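Long-range contact in GH18329p (Drosophila melanogaster, PDB 5YGB), which takes part in piRNA metabolism and transposon silencing, binding the N-terminus of Piwi through its extended Tudor domain and probably recruiting Piwi proteins to the nuage: residues A[127-135]-A[205-216]. The protein carries 1 engineered substitution. Numbering follows the deposited sequence. Where two conformers were deposited one is given.
Sequences FLANVKSTI and IADLMITQGFAL
Lys132 and Leu216 pair as an antiparallel, hydrogen-bonded bridge that ties the chain leaving strand 124-128 to the last modelled residues, in the SN-like (OB-type) half of the extended Tudor domain. Two backbone bonds close the pair: Lys132 N donates to Leu216 O, and Leu216 N returns a nearly straight bond (179°) to Lys132 O at 2.9 Å. Leu216 O is also approached by Val131 CA at 3.3 Å in a CA-H...O contact.

On the face of this bridge that carries Lys132 and Leu216, the two side chains pass each other at a slant, Lys132 CG lying 4.0 Å from Leu216 CB. With CG anti to the carbonyl carbon (chi1 -61°), the Leu216 side chain is turned so that CD1 rests against Ser133 O and Thr134 CA. Thr134 reaches the chain before Leu216 through its methyl, CG2, 3.5 Å from Ala215 N.

Apolar packing joins the same segment to helix 205-211. Val131 CG1 presses on Ala206 CB at 3.6 Å and also meets the CD1 tip of Ile210, while Val131 CB faces the methyl of Ala215; Trp142 adds a further neighbour to this valine. Leu128, with CG swung anti to the backbone N (chi1 -169°), extends CD2 over the helix backbone to within 3.8 Å of Ala206 CA, with Ile205 CG2 at its margin. Phe150 of helix 144-154 also touches Leu128.

Helix 205-211 ends in a Schellman motif, with Gly213 at positive phi as its C-prime residue, after which Phe214 and Ala215 lead to Leu216. Gly213 N bonds to Ile210 O, and Phe214 N reaches back to Met209 O at 2.8 Å.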
loop_
_atom_site.group_PDB
_atom_site.type_symbol
_atom_site.label_atom_id
_atom_site.label_comp_id
_atom_site.label_asym_id
_atom_site.label_seq_id
_atom_site.Cartn_x
_atom_site.Cartn_y
_atom_site.Cartn_z
ATOM N N PHE A 127 1.659 11.129 3.185
ATOM C CA PHE A 127 2.961 11.729 2.924
ATOM C C PHE A 127 3.613 12.134 4.244
ATOM O O PHE A 127 2.932 12.283 5.262
ATOM C CB PHE A 127 2.835 12.929 1.951
ATOM C CG PHE A 127 2.148 14.155 2.526
ATOM C CD1 PHE A 127 0.762 14.251 2.539
ATOM C CD2 PHE A 127 2.889 15.233 2.984
ATOM C CE1 PHE A 127 0.128 15.383 3.031
ATOM C CE2 PHE A 127 2.256 16.367 3.475
ATOM C CZ PHE A 127 0.874 16.436 3.494
ATOM N N LEU A 128 4.932 12.267 4.229
ATOM C CA LEU A 128 5.656 12.710 5.413
ATOM C C LEU A 128 5.566 14.223 5.483
ATOM O O LEU A 128 6.018 14.906 4.573
ATOM C CB LEU A 128 7.119 12.259 5.375
ATOM C CG LEU A 128 7.924 12.420 6.668
ATOM C CD1 LEU A 128 7.360 11.488 7.740
ATOM C CD2 LEU A 128 9.402 12.137 6.405
ATOM N N ALA A 129 4.960 14.747 6.543
ATOM C CA ALA A 129 4.783 16.194 6.669
ATOM C C ALA A 129 6.105 16.945 6.830
ATOM O O ALA A 129 7.085 16.416 7.355
ATOM C CB ALA A 129 3.867 16.501 7.838
ATOM N N ASN A 130 6.107 18.183 6.342
ATOM C CA ASN A 130 7.172 19.162 6.606
ATOM C C ASN A 130 8.524 18.846 5.966
ATOM O O ASN A 130 9.560 19.335 6.427
ATOM C CB ASN A 130 7.346 19.346 8.118
ATOM C CG ASN A 130 6.060 19.791 8.803
ATOM O OD1 ASN A 130 5.388 20.716 8.338
ATOM N ND2 ASN A 130 5.711 19.134 9.901
ATOM N N VAL A 131 8.518 18.055 4.896
ATOM C CA VAL A 131 9.727 17.812 4.111
ATOM C C VAL A 131 9.506 18.000 2.613
ATOM O O VAL A 131 8.384 17.887 2.105
ATOM C CB VAL A 131 10.290 16.380 4.318
ATOM C CG1 VAL A 131 10.597 16.116 5.779
ATOM C CG2 VAL A 131 9.330 15.329 3.756
ATOM N N LYS A 132 10.594 18.277 1.908
ATOM C CA LYS A 132 10.589 18.259 0.453
ATOM C C LYS A 132 11.928 17.738 -0.041
ATOM O O LYS A 132 12.886 17.627 0.727
ATOM C CB LYS A 132 10.303 19.647 -0.130
ATOM C CG LYS A 132 11.381 20.666 0.159
ATOM C CD LYS A 132 11.034 22.001 -0.457
ATOM C CE LYS A 132 12.177 22.985 -0.281
ATOM N NZ LYS A 132 11.862 24.308 -0.886
ATOM N N SER A 133 11.981 17.402 -1.321
ATOM C CA SER A 133 13.178 16.831 -1.914
ATOM C C SER A 133 14.363 17.796 -1.891
ATOM O O SER A 133 14.186 19.014 -1.937
ATOM C CB SER A 133 12.890 16.403 -3.351
ATOM O OG SER A 133 14.049 15.866 -3.956
ATOM N N THR A 134 15.566 17.236 -1.802
ATOM C CA THR A 134 16.800 18.015 -1.845
ATOM C C THR A 134 17.120 18.522 -3.246
ATOM O O THR A 134 17.853 19.500 -3.405
ATOM C CB THR A 134 18.001 17.190 -1.358
ATOM O OG1 THR A 134 18.049 15.954 -2.081
ATOM C CG2 THR A 134 17.907 16.911 0.131
ATOM N N ILE A 135 16.597 17.842 -4.263
ATOM C CA ILE A 135 16.838 18.264 -5.638
ATOM C C ILE A 135 15.517 18.510 -6.360
ATOM O O ILE A 135 14.610 17.678 -6.337
ATOM C CB ILE A 135 17.692 17.232 -6.426
ATOM C CG1 ILE A 135 17.001 15.869 -6.505
ATOM C CG2 ILE A 135 19.073 17.085 -5.789
ATOM C CD1 ILE A 135 17.778 14.830 -7.290
ATOM N N ILE A 205 11.248 11.168 12.122
ATOM C CA ILE A 205 11.897 10.726 10.896
ATOM C C ILE A 205 12.128 11.895 9.921
ATOM O O ILE A 205 13.162 11.952 9.268
ATOM C CB ILE A 205 11.082 9.576 10.246
ATOM C CG1 ILE A 205 11.307 8.299 11.066
ATOM C CG2 ILE A 205 11.489 9.355 8.792
ATOM C CD1 ILE A 205 10.591 7.069 10.551
ATOM N N ALA A 206 11.198 12.845 9.855
ATOM C CA ALA A 206 11.397 14.055 9.056
ATOM C C ALA A 206 12.653 14.799 9.500
ATOM O O ALA A 206 13.463 15.230 8.673
ATOM C CB ALA A 206 10.190 14.970 9.158
ATOM N N ASP A 207 12.823 14.951 10.811
ATOM C CA ASP A 207 13.967 15.699 11.312
ATOM C C ASP A 207 15.263 14.921 11.117
ATOM O O ASP A 207 16.310 15.529 10.863
ATOM C CB ASP A 207 13.760 16.074 12.780
ATOM C CG ASP A 207 12.763 17.213 12.947
ATOM O OD1 ASP A 207 12.569 17.975 11.979
ATOM O OD2 ASP A 207 12.169 17.342 14.035
ATOM N N LEU A 208 15.212 13.597 11.217
ATOM C CA LEU A 208 16.379 12.783 10.893
ATOM C C LEU A 208 16.773 12.949 9.422
ATOM O O LEU A 208 17.954 13.110 9.105
ATOM C CB LEU A 208 16.116 11.314 11.212
ATOM C CG LEU A 208 16.071 10.962 12.693
ATOM C CD1 LEU A 208 15.577 9.535 12.879
ATOM C CD2 LEU A 208 17.450 11.136 13.327
ATOM N N MET A 209 15.795 12.931 8.523
ATOM C CA MET A 209 16.114 13.078 7.110
ATOM C C MET A 209 16.673 14.462 6.788
ATOM O O MET A 209 17.622 14.568 6.021
ATOM C CB MET A 209 14.891 12.784 6.252
ATOM C CG MET A 209 14.463 11.326 6.320
ATOM S SD MET A 209 13.214 10.904 5.099
ATOM C CE MET A 209 14.114 11.121 3.558
ATOM N N ILE A 210 16.118 15.509 7.396
ATOM C CA ILE A 210 16.595 16.866 7.159
ATOM C C ILE A 210 17.998 17.055 7.726
ATOM O O ILE A 210 18.890 17.535 7.028
ATOM C CB ILE A 210 15.637 17.912 7.776
ATOM C CG1 ILE A 210 14.306 17.896 7.024
ATOM C CG2 ILE A 210 16.250 19.305 7.700
ATOM C CD1 ILE A 210 13.189 18.690 7.709
ATOM N N THR A 211 18.211 16.677 8.981
ATOM C CA THR A 211 19.505 16.935 9.616
ATOM C C THR A 211 20.628 16.100 9.010
ATOM O O THR A 211 21.799 16.439 9.169
ATOM C CB THR A 211 19.481 16.669 11.134
ATOM O OG1 THR A 211 19.034 15.330 11.395
ATOM C CG2 THR A 211 18.570 17.660 11.846
ATOM N N GLN A 212 20.283 15.018 8.320
ATOM C CA GLN A 212 21.298 14.156 7.722
ATOM C C GLN A 212 21.406 14.315 6.201
ATOM O O GLN A 212 22.106 13.549 5.538
ATOM C CB GLN A 212 21.023 12.698 8.106
ATOM C CG GLN A 212 21.162 12.477 9.608
ATOM C CD GLN A 212 20.885 11.054 10.055
ATOM O OE1 GLN A 212 20.975 10.108 9.274
ATOM N NE2 GLN A 212 20.559 10.897 11.330
ATOM N N GLY A 213 20.716 15.314 5.646
ATOM C CA GLY A 213 20.925 15.713 4.265
ATOM C C GLY A 213 20.100 14.997 3.213
ATOM O O GLY A 213 20.403 15.088 2.018
ATOM N N PHE A 214 19.044 14.306 3.641
ATOM C CA PHE A 214 18.193 13.548 2.718
ATOM C C PHE A 214 16.893 14.268 2.357
ATOM O O PHE A 214 16.139 13.820 1.484
ATOM C CB PHE A 214 17.856 12.184 3.316
ATOM C CG PHE A 214 19.046 11.306 3.513
ATOM C CD1 PHE A 214 19.571 10.582 2.457
ATOM C CD2 PHE A 214 19.645 11.208 4.754
ATOM C CE1 PHE A 214 20.672 9.771 2.646
ATOM C CE2 PHE A 214 20.755 10.398 4.944
ATOM C CZ PHE A 214 21.260 9.678 3.888
ATOM N N ALA A 215 16.622 15.368 3.046
ATOM C CA ALA A 215 15.438 16.170 2.772
ATOM C C ALA A 215 15.684 17.612 3.170
ATOM O O ALA A 215 16.634 17.902 3.893
ATOM C CB ALA A 215 14.220 15.615 3.523
ATOM N N LEU A 216 14.821 18.505 2.693
ATOM C CA LEU A 216 14.832 19.903 3.116
ATOM C C LEU A 216 13.541 20.228 3.865
ATOM O O LEU A 216 12.509 19.602 3.627
ATOM C CB LEU A 216 14.993 20.831 1.908
ATOM C CG LEU A 216 16.267 20.679 1.079
ATOM C CD1 LEU A 216 16.172 21.514 -0.185
ATOM C CD2 LEU A 216 17.485 21.086 1.896
#